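Local atomic coordinates of 2-hydroxyisobutanoyl-CoA mutase large subunit (PDB entry 4R3U), a protein that catalyses, together with its small cobalamin-binding partner subunit, the B12-dependent isomerization of 2-hydroxyisobutyryl-CoA and (S)-3-hydroxybutyryl-CoA. Residues M135-D138 with P142-D145; A154-A159 with E503-R508; I257-S262 with T344-L349; F299-S302 with E308-A311. All coordinates share one frame; numbering follows the deposited sequence.

Contact 1: M135-D138 with P142-D145; sequences MGYD and PMSD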
loop_
_atom_site.group_PDB
_atom_site.type_symbol
_atom_site.label_atom_id
_atom_site.label_comp_id
_atom_site.label_asym_id
_atom_site.label_seq_id
_atom_site.Cartn_x
_atom_site.Cartn_y
_atom_site.Cartn_z
ATOM N N MET A 135 -8.550 10.419 32.601
ATOM C CA MET A 135 -9.027 11.601 33.308
ATOM C C MET A 135 -8.717 11.612 34.816
ATOM O O MET A 135 -9.032 12.585 35.489
ATOM C CB MET A 135 -10.531 11.829 33.003
ATOM C CG MET A 135 -10.840 12.042 31.533
ATOM S SD MET A 135 -9.741 13.204 30.686
ATOM C CE MET A 135 -10.393 14.846 31.173
ATOM N N GLY A 136 -8.105 10.544 35.314
ATOM C CA GLY A 136 -7.679 10.427 36.707
ATOM C C GLY A 136 -8.699 9.918 37.702
ATOM O O GLY A 136 -8.518 10.083 38.911
ATOM N N TYR A 137 -9.763 9.283 37.208
ATOM C CA TYR A 137 -10.845 8.771 38.043
ATOM C C TYR A 137 -10.793 7.280 38.221
ATOM O O TYR A 137 -10.385 6.538 37.313
ATOM C CB TYR A 137 -12.224 9.119 37.444
ATOM C CG TYR A 137 -12.519 10.595 37.306
ATOM C CD1 TYR A 137 -12.777 11.380 38.423
ATOM C CD2 TYR A 137 -12.627 11.190 36.050
ATOM C CE1 TYR A 137 -13.080 12.737 38.300
ATOM C CE2 TYR A 137 -12.901 12.547 35.914
ATOM C CZ TYR A 137 -13.149 13.315 37.041
ATOM O OH TYR A 137 -13.452 14.651 36.908
ATOM N N ASP A 138 -11.272 6.828 39.386
ATOM C CA ASP A 138 -11.439 5.406 39.646
ATOM C C ASP A 138 -12.724 4.996 38.927
ATOM O O ASP A 138 -13.586 5.842 38.681
ATOM C CB ASP A 138 -11.579 5.145 41.152
ATOM C CG ASP A 138 -10.302 5.269 41.923
ATOM O OD1 ASP A 138 -9.224 5.278 41.286
ATOM O OD2 ASP A 138 -10.371 5.361 43.165
ATOM N N PRO A 142 -18.571 8.984 40.143
ATOM C CA PRO A 142 -19.761 9.350 39.334
ATOM C C PRO A 142 -19.461 9.767 37.896
ATOM O O PRO A 142 -20.269 9.506 37.006
ATOM C CB PRO A 142 -20.377 10.506 40.127
ATOM C CG PRO A 142 -19.943 10.258 41.519
ATOM C CD PRO A 142 -18.551 9.742 41.415
ATOM N N MET A 143 -18.295 10.383 37.660
ATOM C CA MET A 143 -17.891 10.820 36.325
ATOM C C MET A 143 -17.553 9.643 35.383
ATOM O O MET A 143 -17.587 9.814 34.165
ATOM C CB MET A 143 -16.741 11.835 36.404
ATOM C CG MET A 143 -17.174 13.247 36.825
ATOM S SD MET A 143 -18.479 14.006 35.758
ATOM C CE MET A 143 -17.667 14.035 34.094
ATOM N N SER A 144 -17.300 8.450 35.951
ATOM C CA SER A 144 -16.929 7.219 35.252
ATOM C C SER A 144 -18.109 6.435 34.679
ATOM O O SER A 144 -17.903 5.673 33.741
ATOM C CB SER A 144 -16.093 6.319 36.158
ATOM O OG SER A 144 -15.019 7.044 36.731
ATOM N N ASP A 145 -19.328 6.612 35.234
ATOM C CA ASP A 145 -20.572 5.918 34.814
ATOM C C ASP A 145 -20.668 5.674 33.302
ATOM O O ASP A 145 -20.541 6.622 32.516
ATOM C CB ASP A 145 -21.821 6.690 35.304
ATOM C CG ASP A 145 -23.138 5.959 35.120
ATOM O OD1 ASP A 145 -23.417 5.028 35.916
ATOM O OD2 ASP A 145 -23.902 6.331 34.193
#
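The hydroxyl of Ser144 is a donor to the main-chain carbonyl of Asp138, with OG 2.7 Å from Asp138 O. The C=O...OG angle is 145°, and a 29° tilt shows that the donor stands moderately out of the carbonyl plane. Ser144 CA lies 6.9 Å from Tyr137 CA, the closest backbone approach, and the serine side chain lies between the two backbones: OG also comes within 3.6 Å of Tyr137 CB. With its CG turned anti to the carbonyl carbon (chi1 -61°), Tyr137 sets its ring beside Met143. The methionine meets one ring face with its first methylene. Met143 CB stands 4.0 Å from the ring centroid, nearly on the normal, which qualifies as a CH-pi contact; it is shifted toward the CE2 and CZ rim, 3.9 Å from Tyr137 CE2. Met143 CG reaches the phenol end, while the bend at chi2 carries SD away from the ring.

The carboxylate of Asp138 leaves this interface. It forms a salt bridge with Arg513 and hydrogen bonds with the hydroxyl of Thr552 and the backbone N of Gly554, so the residue joins the turn to the C-terminal helices. Leu26 of the small subunit packs on both Tyr137 and Met143, and Lys86 of that subunit pairs with Asp145. Helix 131-135 ends in a Schellman C-cap at Gly136, whose phi is positive, and the loop running from there to helix 158-164 then folds back on itself at the interface between the large and small subunits.

Contact 2: A154-A159 with E503-R508; sequences AIDTLA and ERQISR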
loop_
_atom_site.group_PDB
_atom_site.type_symbol
_atom_site.label_atom_id
_atom_site.label_comp_id
_atom_site.label_asym_id
_atom_site.label_seq_id
_atom_site.Cartn_x
_atom_site.Cartn_y
_atom_site.Cartn_z
ATOM N N ALA A 154 -9.224 -0.370 31.915
ATOM C CA ALA A 154 -9.433 0.311 33.178
ATOM C C ALA A 154 -8.271 -0.027 34.107
ATOM O O ALA A 154 -7.973 -1.215 34.312
ATOM C CB ALA A 154 -10.740 -0.141 33.801
ATOM N N ILE A 155 -7.576 1.014 34.622
ATOM C CA ILE A 155 -6.529 0.839 35.613
ATOM C C ILE A 155 -6.852 1.770 36.794
ATOM O O ILE A 155 -6.892 2.995 36.631
ATOM C CB ILE A 155 -5.045 0.934 35.111
ATOM C CG1 ILE A 155 -4.775 0.064 33.846
ATOM C CG2 ILE A 155 -4.035 0.595 36.264
ATOM C CD1 ILE A 155 -4.649 -1.466 34.050
ATOM N N ASP A 156 -7.129 1.181 37.976
ATOM C CA ASP A 156 -7.436 1.958 39.191
ATOM C C ASP A 156 -6.375 1.716 40.215
ATOM O O ASP A 156 -6.029 2.627 40.946
ATOM C CB ASP A 156 -8.819 1.603 39.796
ATOM C CG ASP A 156 -10.017 1.899 38.915
ATOM O OD1 ASP A 156 -9.897 2.732 38.018
ATOM O OD2 ASP A 156 -11.066 1.284 39.121
ATOM N N THR A 157 -5.853 0.476 40.244
ATOM C CA THR A 157 -4.894 -0.080 41.219
ATOM C C THR A 157 -3.715 -0.841 40.539
ATOM O O THR A 157 -3.785 -1.206 39.363
ATOM C CB THR A 157 -5.656 -1.048 42.154
ATOM O OG1 THR A 157 -6.134 -2.162 41.391
ATOM C CG2 THR A 157 -6.829 -0.394 42.861
ATOM N N LEU A 158 -2.648 -1.082 41.303
ATOM C CA LEU A 158 -1.478 -1.846 40.873
ATOM C C LEU A 158 -1.925 -3.298 40.582
ATOM O O LEU A 158 -1.408 -3.925 39.647
ATOM C CB LEU A 158 -0.408 -1.792 41.965
ATOM C CG LEU A 158 0.765 -2.778 41.930
ATOM C CD1 LEU A 158 1.607 -2.613 40.661
ATOM C CD2 LEU A 158 1.632 -2.586 43.163
ATOM N N ALA A 159 -2.930 -3.793 41.350
ATOM C CA ALA A 159 -3.560 -5.098 41.186
ATOM C C ALA A 159 -4.059 -5.295 39.745
ATOM O O ALA A 159 -3.877 -6.378 39.191
ATOM C CB ALA A 159 -4.714 -5.235 42.156
ATOM N N GLU A 503 -18.956 -3.935 36.854
ATOM C CA GLU A 503 -19.129 -4.806 38.012
ATOM C C GLU A 503 -17.803 -5.494 38.413
ATOM O O GLU A 503 -17.404 -5.422 39.577
ATOM C CB GLU A 503 -20.236 -5.842 37.710
ATOM C CG GLU A 503 -20.604 -6.778 38.861
ATOM C CD GLU A 503 -19.945 -8.150 38.812
ATOM O OE1 GLU A 503 -19.929 -8.768 37.721
ATOM O OE2 GLU A 503 -19.452 -8.611 39.871
ATOM N N ARG A 504 -17.113 -6.114 37.421
ATOM C CA ARG A 504 -15.854 -6.842 37.589
ATOM C C ARG A 504 -14.709 -5.946 38.110
ATOM O O ARG A 504 -13.986 -6.323 39.033
ATOM C CB ARG A 504 -15.463 -7.525 36.277
ATOM C CG ARG A 504 -16.255 -8.800 35.979
ATOM C CD ARG A 504 -15.618 -9.656 34.862
ATOM N NE ARG A 504 -15.734 -9.050 33.534
ATOM C CZ ARG A 504 -14.756 -8.442 32.864
ATOM N NH1 ARG A 504 -13.529 -8.404 33.361
ATOM N NH2 ARG A 504 -14.993 -7.892 31.677
ATOM N N GLN A 505 -14.581 -4.753 37.521
ATOM C CA GLN A 505 -13.569 -3.753 37.840
ATOM C C GLN A 505 -13.763 -3.140 39.228
ATOM O O GLN A 505 -12.789 -3.111 39.986
ATOM C CB GLN A 505 -13.506 -2.691 36.723
ATOM C CG GLN A 505 -12.474 -1.598 36.906
ATOM C CD GLN A 505 -11.038 -2.039 36.901
ATOM O OE1 GLN A 505 -10.643 -3.010 36.237
ATOM N NE2 GLN A 505 -10.221 -1.271 37.599
ATOM N N ILE A 506 -14.996 -2.703 39.583
ATOM C CA ILE A 506 -15.303 -2.119 40.908
ATOM C C ILE A 506 -15.007 -3.133 42.026
ATOM O O ILE A 506 -14.395 -2.776 43.040
ATOM C CB ILE A 506 -16.746 -1.560 41.029
ATOM C CG1 ILE A 506 -17.307 -0.895 39.732
ATOM C CG2 ILE A 506 -16.951 -0.685 42.274
ATOM C CD1 ILE A 506 -16.745 0.326 39.253
ATOM N N SER A 507 -15.395 -4.407 41.804
ATOM C CA SER A 507 -15.180 -5.527 42.721
ATOM C C SER A 507 -13.743 -5.556 43.213
ATOM O O SER A 507 -13.529 -5.642 44.426
ATOM C CB SER A 507 -15.511 -6.845 42.031
ATOM O OG SER A 507 -16.897 -6.936 41.757
ATOM N N ARG A 508 -12.762 -5.463 42.270
ATOM C CA ARG A 508 -11.328 -5.457 42.557
ATOM C C ARG A 508 -10.879 -4.184 43.256
ATOM O O ARG A 508 -10.121 -4.277 44.224
ATOM C CB ARG A 508 -10.510 -5.688 41.283
ATOM C CG ARG A 508 -8.992 -5.721 41.506
ATOM C CD ARG A 508 -8.302 -6.676 40.577
ATOM N NE ARG A 508 -8.447 -6.234 39.195
ATOM C CZ ARG A 508 -8.410 -7.036 38.146
ATOM N NH1 ARG A 508 -8.595 -6.547 36.925
ATOM N NH2 ARG A 508 -8.221 -8.336 38.305
HETATM O O HOH W 1 -8.462 -3.837 35.321
#
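Gln505 and Asp156 present their flat ends almost perpendicular to each other, with amide and carboxylate planes 82° apart. Gln505 NE2 donates to Asp156 OD2 over 3.1 Å along a nearly straight N-H line (171°). The acceptor lies in the amide plane, whereas the amide nitrogen stands above the carboxylate plane. With CG anti to the backbone N and a bend at chi2 (64°), the amide lies against Ala154, whose CB is 3.6 Å from Gln505 CD. NE2 also donates to Asp160, while Asp156 OD2 is also held by the hydroxyls of Ser139 and Thr509.

On the opposite end of the amide, one water donates to both Gln505 OE1 and Ala154 O, 2.9 Å from the latter. It accepts from Arg508 NH1 at the guanidinium edge, 3.2 Å away. Arg508 CD rests 4.2 Å from Ala159 CB, and its guanidinium group forms salt bridges with Glu108 and Asp160.

A leucine in place of Gln505 would probably leave Asp156 and Asp160 each short of a donor and the water without one acceptor. This largely buried polar contact joins the loop into helix 158-164, and its first turn, to helix 501-515, matching amide, hydroxyl and guanidinium donors to carboxylates.

Contact 3: I257-S262 with T344-L349; sequences ISEAGS and TAAATL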
loop_
_atom_site.group_PDB
_atom_site.type_symbol
_atom_site.label_atom_id
_atom_site.label_comp_id
_atom_site.label_asym_id
_atom_site.label_seq_id
_atom_site.Cartn_x
_atom_site.Cartn_y
_atom_site.Cartn_z
ATOM N N ILE A 257 -2.111 16.587 17.595
ATOM C CA ILE A 257 -2.184 17.930 17.020
ATOM C C ILE A 257 -2.696 17.761 15.580
ATOM O O ILE A 257 -3.662 18.433 15.196
ATOM C CB ILE A 257 -0.816 18.700 17.136
ATOM C CG1 ILE A 257 -0.474 19.041 18.620
ATOM C CG2 ILE A 257 -0.779 19.984 16.259
ATOM C CD1 ILE A 257 1.021 19.181 18.929
ATOM N N SER A 258 -2.102 16.812 14.811
ATOM C CA SER A 258 -2.552 16.525 13.440
ATOM C C SER A 258 -4.016 16.055 13.421
ATOM O O SER A 258 -4.845 16.602 12.685
ATOM C CB SER A 258 -1.667 15.464 12.794
ATOM O OG SER A 258 -2.035 15.293 11.438
ATOM N N GLU A 259 -4.313 15.027 14.226
ATOM C CA GLU A 259 -5.639 14.416 14.328
ATOM C C GLU A 259 -6.744 15.369 14.833
ATOM O O GLU A 259 -7.927 15.161 14.506
ATOM C CB GLU A 259 -5.565 13.107 15.106
ATOM C CG GLU A 259 -4.803 12.034 14.353
ATOM C CD GLU A 259 -5.601 11.292 13.303
ATOM O OE1 GLU A 259 -5.164 11.270 12.131
ATOM O OE2 GLU A 259 -6.683 10.763 13.646
ATOM N N ALA A 260 -6.348 16.428 15.584
ATOM C CA ALA A 260 -7.239 17.496 16.044
ATOM C C ALA A 260 -7.580 18.452 14.857
ATOM O O ALA A 260 -8.404 19.348 15.017
ATOM C CB ALA A 260 -6.592 18.277 17.179
ATOM N N GLY A 261 -6.872 18.291 13.729
ATOM C CA GLY A 261 -7.068 19.027 12.485
ATOM C C GLY A 261 -5.931 19.884 11.986
ATOM O O GLY A 261 -6.161 20.777 11.163
ATOM N N SER A 262 -4.714 19.687 12.517
ATOM C CA SER A 262 -3.565 20.526 12.132
ATOM C C SER A 262 -2.967 20.135 10.792
ATOM O O SER A 262 -3.235 19.068 10.236
ATOM C CB SER A 262 -2.476 20.494 13.207
ATOM O OG SER A 262 -1.469 19.519 12.951
ATOM N N THR A 344 -0.278 5.617 11.802
ATOM C CA THR A 344 -0.852 6.015 10.532
ATOM C C THR A 344 -2.065 6.904 10.820
ATOM O O THR A 344 -2.660 6.790 11.914
ATOM C CB THR A 344 -1.083 4.778 9.633
ATOM O OG1 THR A 344 -2.041 3.905 10.235
ATOM C CG2 THR A 344 0.213 4.001 9.349
ATOM N N ALA A 345 -2.397 7.846 9.887
ATOM C CA ALA A 345 -3.512 8.769 10.086
ATOM C C ALA A 345 -4.893 8.130 10.066
ATOM O O ALA A 345 -5.459 7.823 9.002
ATOM C CB ALA A 345 -3.441 9.906 9.087
ATOM N N ALA A 346 -5.470 7.999 11.256
ATOM C CA ALA A 346 -6.806 7.475 11.498
ATOM C C ALA A 346 -7.877 8.428 10.846
ATOM O O ALA A 346 -8.884 7.951 10.302
ATOM C CB ALA A 346 -6.999 7.396 12.976
ATOM N N ALA A 347 -7.611 9.770 10.843
ATOM C CA ALA A 347 -8.518 10.746 10.255
ATOM C C ALA A 347 -8.721 10.592 8.705
ATOM O O ALA A 347 -9.709 11.135 8.163
ATOM C CB ALA A 347 -8.085 12.166 10.618
ATOM N N THR A 348 -7.813 9.848 8.011
ATOM C CA THR A 348 -7.916 9.607 6.563
ATOM C C THR A 348 -8.822 8.406 6.214
ATOM O O THR A 348 -9.208 8.225 5.051
ATOM C CB THR A 348 -6.566 9.372 5.939
ATOM O OG1 THR A 348 -6.027 8.182 6.478
ATOM C CG2 THR A 348 -5.616 10.528 6.102
ATOM N N LEU A 349 -9.098 7.559 7.209
ATOM C CA LEU A 349 -9.853 6.325 7.062
ATOM C C LEU A 349 -11.351 6.557 7.101
ATOM O O LEU A 349 -11.823 7.482 7.767
ATOM C CB LEU A 349 -9.381 5.275 8.092
ATOM C CG LEU A 349 -7.848 5.015 8.193
ATOM C CD1 LEU A 349 -7.559 3.858 9.102
ATOM C CD2 LEU A 349 -7.237 4.677 6.858
#
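Glu259 directs its carboxylate at the backbone N of Ala347, which donates to OE1 over 3.1 Å at an N-H...O angle of 166°, using the syn lone pair of that oxygen. The same N-H also leans toward Glu259 OE2, but at 121° this second bond is weak, so the carboxylate is gripped unevenly. The glutamate side chain is bent at chi2 (-82°), which brings the acid across to the start of the short 3-10 segment 346-348.

Around it lie three alanines. Ala346 CB comes 3.4 Å from Glu259 OE2, Ala347 CB lies 3.4 Å from Glu259 OE1, and Ala345 touches OE1 more distantly. Beyond the alanines the loop secures itself: Thr348 OG1 donates to Ala345 O over 2.6 Å in the carbonyl plane, and Thr348 N binds the same oxygen. On the other side, a Schellman motif at Gly261 closes helix 255-259.

Cobalamin touches Glu259, Ala260, Ala346 and Ala347, and 5'-deoxyadenosine touches Ala346, so the contact borders the cofactor pocket; Arg31 of the small subunit bonds to Glu259 O. The contact thus ties the end of helix 255-259, backed by helices 213-219 and 264-283, to the loop running from barrel strand 340-344 to helix 357-370.

Contact 4: F299-S302 with E308-A311; sequences FFVS and EEVA. With 3HC (3-hydroxybutanoyl-coenzyme A), chain E.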
loop_
_atom_site.group_PDB
_atom_site.type_symbol
_atom_site.label_atom_id
_atom_site.label_comp_id
_atom_site.label_asym_id
_atom_site.label_seq_id
_atom_site.Cartn_x
_atom_site.Cartn_y
_atom_site.Cartn_z
ATOM N N PHE A 299 6.285 11.322 19.139
ATOM C CA PHE A 299 5.210 10.547 18.530
ATOM C C PHE A 299 4.567 11.391 17.437
ATOM O O PHE A 299 4.015 12.463 17.699
ATOM C CB PHE A 299 4.197 10.076 19.609
ATOM C CG PHE A 299 2.875 9.494 19.145
ATOM C CD1 PHE A 299 2.806 8.674 18.021
ATOM C CD2 PHE A 299 1.718 9.703 19.875
ATOM C CE1 PHE A 299 1.600 8.119 17.613
ATOM C CE2 PHE A 299 0.502 9.127 19.475
ATOM C CZ PHE A 299 0.455 8.316 18.360
ATOM N N PHE A 300 4.668 10.917 16.196
ATOM C CA PHE A 300 4.107 11.616 15.027
ATOM C C PHE A 300 3.145 10.748 14.215
ATOM O O PHE A 300 3.190 9.527 14.290
ATOM C CB PHE A 300 5.239 12.172 14.135
ATOM C CG PHE A 300 6.081 13.205 14.849
ATOM C CD1 PHE A 300 5.547 14.452 15.189
ATOM C CD2 PHE A 300 7.395 12.919 15.223
ATOM C CE1 PHE A 300 6.316 15.392 15.878
ATOM C CE2 PHE A 300 8.164 13.866 15.896
ATOM C CZ PHE A 300 7.619 15.090 16.235
ATOM N N VAL A 301 2.290 11.386 13.442
ATOM C CA VAL A 301 1.378 10.704 12.528
ATOM C C VAL A 301 2.134 10.482 11.195
ATOM O O VAL A 301 3.108 11.194 10.896
ATOM C CB VAL A 301 0.065 11.556 12.286
ATOM C CG1 VAL A 301 0.350 12.827 11.483
ATOM C CG2 VAL A 301 -1.026 10.740 11.623
ATOM N N SER A 302 1.645 9.539 10.391
ATOM C CA SER A 302 2.063 9.352 9.017
ATOM C C SER A 302 0.773 9.604 8.267
ATOM O O SER A 302 -0.139 8.759 8.255
ATOM C CB SER A 302 2.571 7.945 8.756
ATOM O OG SER A 302 2.928 7.879 7.387
ATOM N N GLU A 308 5.301 14.482 1.422
ATOM C CA GLU A 308 5.279 15.517 2.459
ATOM C C GLU A 308 5.569 14.944 3.885
ATOM O O GLU A 308 6.324 15.541 4.651
ATOM C CB GLU A 308 3.952 16.240 2.423
ATOM C CG GLU A 308 3.668 17.132 3.610
ATOM C CD GLU A 308 2.452 17.999 3.374
ATOM O OE1 GLU A 308 1.329 17.446 3.269
ATOM O OE2 GLU A 308 2.644 19.226 3.202
ATOM N N GLU A 309 4.974 13.792 4.211
ATOM C CA GLU A 309 5.136 13.102 5.491
ATOM C C GLU A 309 6.553 12.632 5.713
ATOM O O GLU A 309 7.066 12.826 6.793
ATOM C CB GLU A 309 4.103 11.959 5.613
ATOM C CG GLU A 309 2.708 12.516 5.812
ATOM C CD GLU A 309 2.567 13.361 7.073
ATOM O OE1 GLU A 309 2.792 12.812 8.175
ATOM O OE2 GLU A 309 2.236 14.564 6.966
ATOM N N VAL A 310 7.219 12.127 4.672
ATOM C CA VAL A 310 8.628 11.722 4.703
ATOM C C VAL A 310 9.526 12.972 4.917
ATOM O O VAL A 310 10.419 12.956 5.767
ATOM C CB VAL A 310 9.018 10.938 3.416
ATOM C CG1 VAL A 310 10.503 10.610 3.401
ATOM C CG2 VAL A 310 8.179 9.664 3.265
ATOM N N ALA A 311 9.256 14.052 4.165
ATOM C CA ALA A 311 9.984 15.314 4.254
ATOM C C ALA A 311 9.879 15.880 5.683
ATOM O O ALA A 311 10.871 16.365 6.231
ATOM C CB ALA A 311 9.394 16.304 3.272
HETATM N N1A 3HC E . 21.214 -0.972 15.757
HETATM C C2A 3HC E . 21.600 -1.255 17.159
HETATM N N3A 3HC E . 20.496 -1.018 18.098
HETATM C C4A 3HC E . 19.279 -0.600 17.673
HETATM C C5A 3HC E . 19.019 -0.362 16.370
HETATM C C6A 3HC E . 19.985 -0.529 15.439
HETATM N N6A 3HC E . 19.670 -0.274 14.169
HETATM N N7A 3HC E . 17.742 0.020 16.284
HETATM C C8A 3HC E . 17.220 0.011 17.507
HETATM N N9A 3HC E . 18.173 -0.340 18.365
HETATM C C1B 3HC E . 18.094 -0.496 19.850
HETATM C C2B 3HC E . 17.816 0.812 20.560
HETATM O O2B 3HC E . 19.022 1.533 20.834
HETATM C C3B 3HC E . 17.129 0.344 21.831
HETATM O O3B 3HC E . 18.101 -0.092 22.813
HETATM P P3B 3HC E . 18.026 0.309 24.375
HETATM O O7A 3HC E . 16.735 -0.265 24.806
HETATM O O8A 3HC E . 19.222 -0.379 24.921
HETATM O O9A 3HC E . 18.106 1.787 24.330
HETATM C C4B 3HC E . 16.336 -0.876 21.376
HETATM O O4B 3HC E . 16.987 -1.371 20.166
HETATM C C5B 3HC E . 14.859 -0.520 21.132
HETATM O O5B 3HC E . 14.730 0.261 19.923
HETATM P P1A 3HC E . 14.174 1.791 19.890
HETATM O O1A 3HC E . 14.395 2.484 21.189
HETATM O O2A 3HC E . 14.674 2.434 18.663
HETATM O O3A 3HC E . 12.595 1.423 19.631
HETATM P P2A 3HC E . 11.405 1.334 20.733
HETATM O O4A 3HC E . 10.180 0.916 20.035
HETATM O O5A 3HC E . 11.833 0.578 21.935
HETATM O O6A 3HC E . 11.290 2.854 21.153
HETATM C CBP 3HC E . 10.411 5.112 21.208
HETATM C CCP 3HC E . 10.769 3.903 20.317
HETATM C CDP 3HC E . 11.736 5.664 21.750
HETATM C CEP 3HC E . 9.765 6.205 20.347
HETATM C CAP 3HC E . 9.483 4.689 22.396
HETATM O OAP 3HC E . 9.213 5.744 23.345
HETATM C C9P 3HC E . 8.198 3.893 22.026
HETATM O O9P 3HC E . 8.216 2.665 21.918
HETATM N N8P 3HC E . 7.066 4.608 21.931
HETATM C C7P 3HC E . 5.779 3.958 21.657
HETATM C C6P 3HC E . 4.637 4.945 21.854
HETATM C C5P 3HC E . 3.278 4.344 21.479
HETATM O O5P 3HC E . 3.161 3.225 20.974
HETATM N N4P 3HC E . 2.254 5.157 21.760
HETATM C C3P 3HC E . 0.873 4.799 21.468
HETATM C C2P 3HC E . 0.090 6.077 21.335
HETATM S S1P 3HC E . -1.640 5.762 20.872
HETATM C C1 3HC E . -2.191 7.476 20.876
HETATM O O1 3HC E . -1.862 8.297 21.730
HETATM C C2 3HC E . -3.050 7.925 19.680
HETATM C C3 3HC E . -4.505 7.465 19.802
HETATM O O3 3HC E . -4.543 6.048 19.928
HETATM C C4 3HC E . -5.205 8.132 20.996
#
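Strand 298-302 turns into helix 306-327 through a short loop that leaves Ser302 CA 6.0 Å from Glu309 CA, the closest approach of the two backbones. Glu309 reaches back to the strand end with one carboxylate oxygen. Its OE1 sits 3.6 Å from Ser302 CA and 3.2 Å from Val301 O; as these two oxygens are both acceptors, nothing bonds them directly. What reconciles them is Lys312, one turn on along the helix, whose NZ forms a salt bridge with OE1 and a hydrogen bond with Val301 O. The backbone N of Gln303 donates to OE1 as well, which fixes the acid at the mouth of the turn. Val301 adds only a marginal touch, CG1 lying 4.1 Å from Glu309 OE1.

At the other end of the strand segment, Phe299 borders the bound acyl-CoA. With CG anti to the backbone N (chi1 168°), its ring extends to the thioester: CE2 is 3.4 Å from O1 of 3-hydroxybutanoyl-CoA, CZ is 3.7 Å from C2P, and C2 of the acyl group lies at the ring edge, in plane. The rings of Tyr255, at about 10° to it, and of His256, at about 80°, meet the phenylalanine too. Replacing Phe299 by an alanine would remove this ring and is likely to open a gap beside the thioester, leaving the acyl end freer to shift.

Closing the strand-to-helix turn of this beta-alpha-beta unit of the TIM barrel, Lys312 with Gln303 N satisfies the buried carboxylate and Lys312 also serves Val301 O, while an apolar ring borders the acyl-CoA.

Overall arrangement
Contacts 3 and 4 lie deep in the barrel, both centred about 11 Å from the middle of the chain, and they touch: Ala345 N, just after strand 340-344, and Ser302 O, ending strand 298-302, are 2.9 Å apart, a probable hydrogen bond. Contacts 1 and 2 sit farther out and touch where Asp156 meets Asp138. Contact 1, in the loop after helix 131-135, is partly buried and mixes a hydroxyl bond with CH-pi packing; contact 2, buried though peripheral, holds the loop into helix 158-164 to helix 501-515 through charges and a water. In contact 3 a carboxylate takes a main-chain N-H beside cobalamin; in contact 4 one pairs with a lysine, while an aromatic ring borders the acyl-CoA.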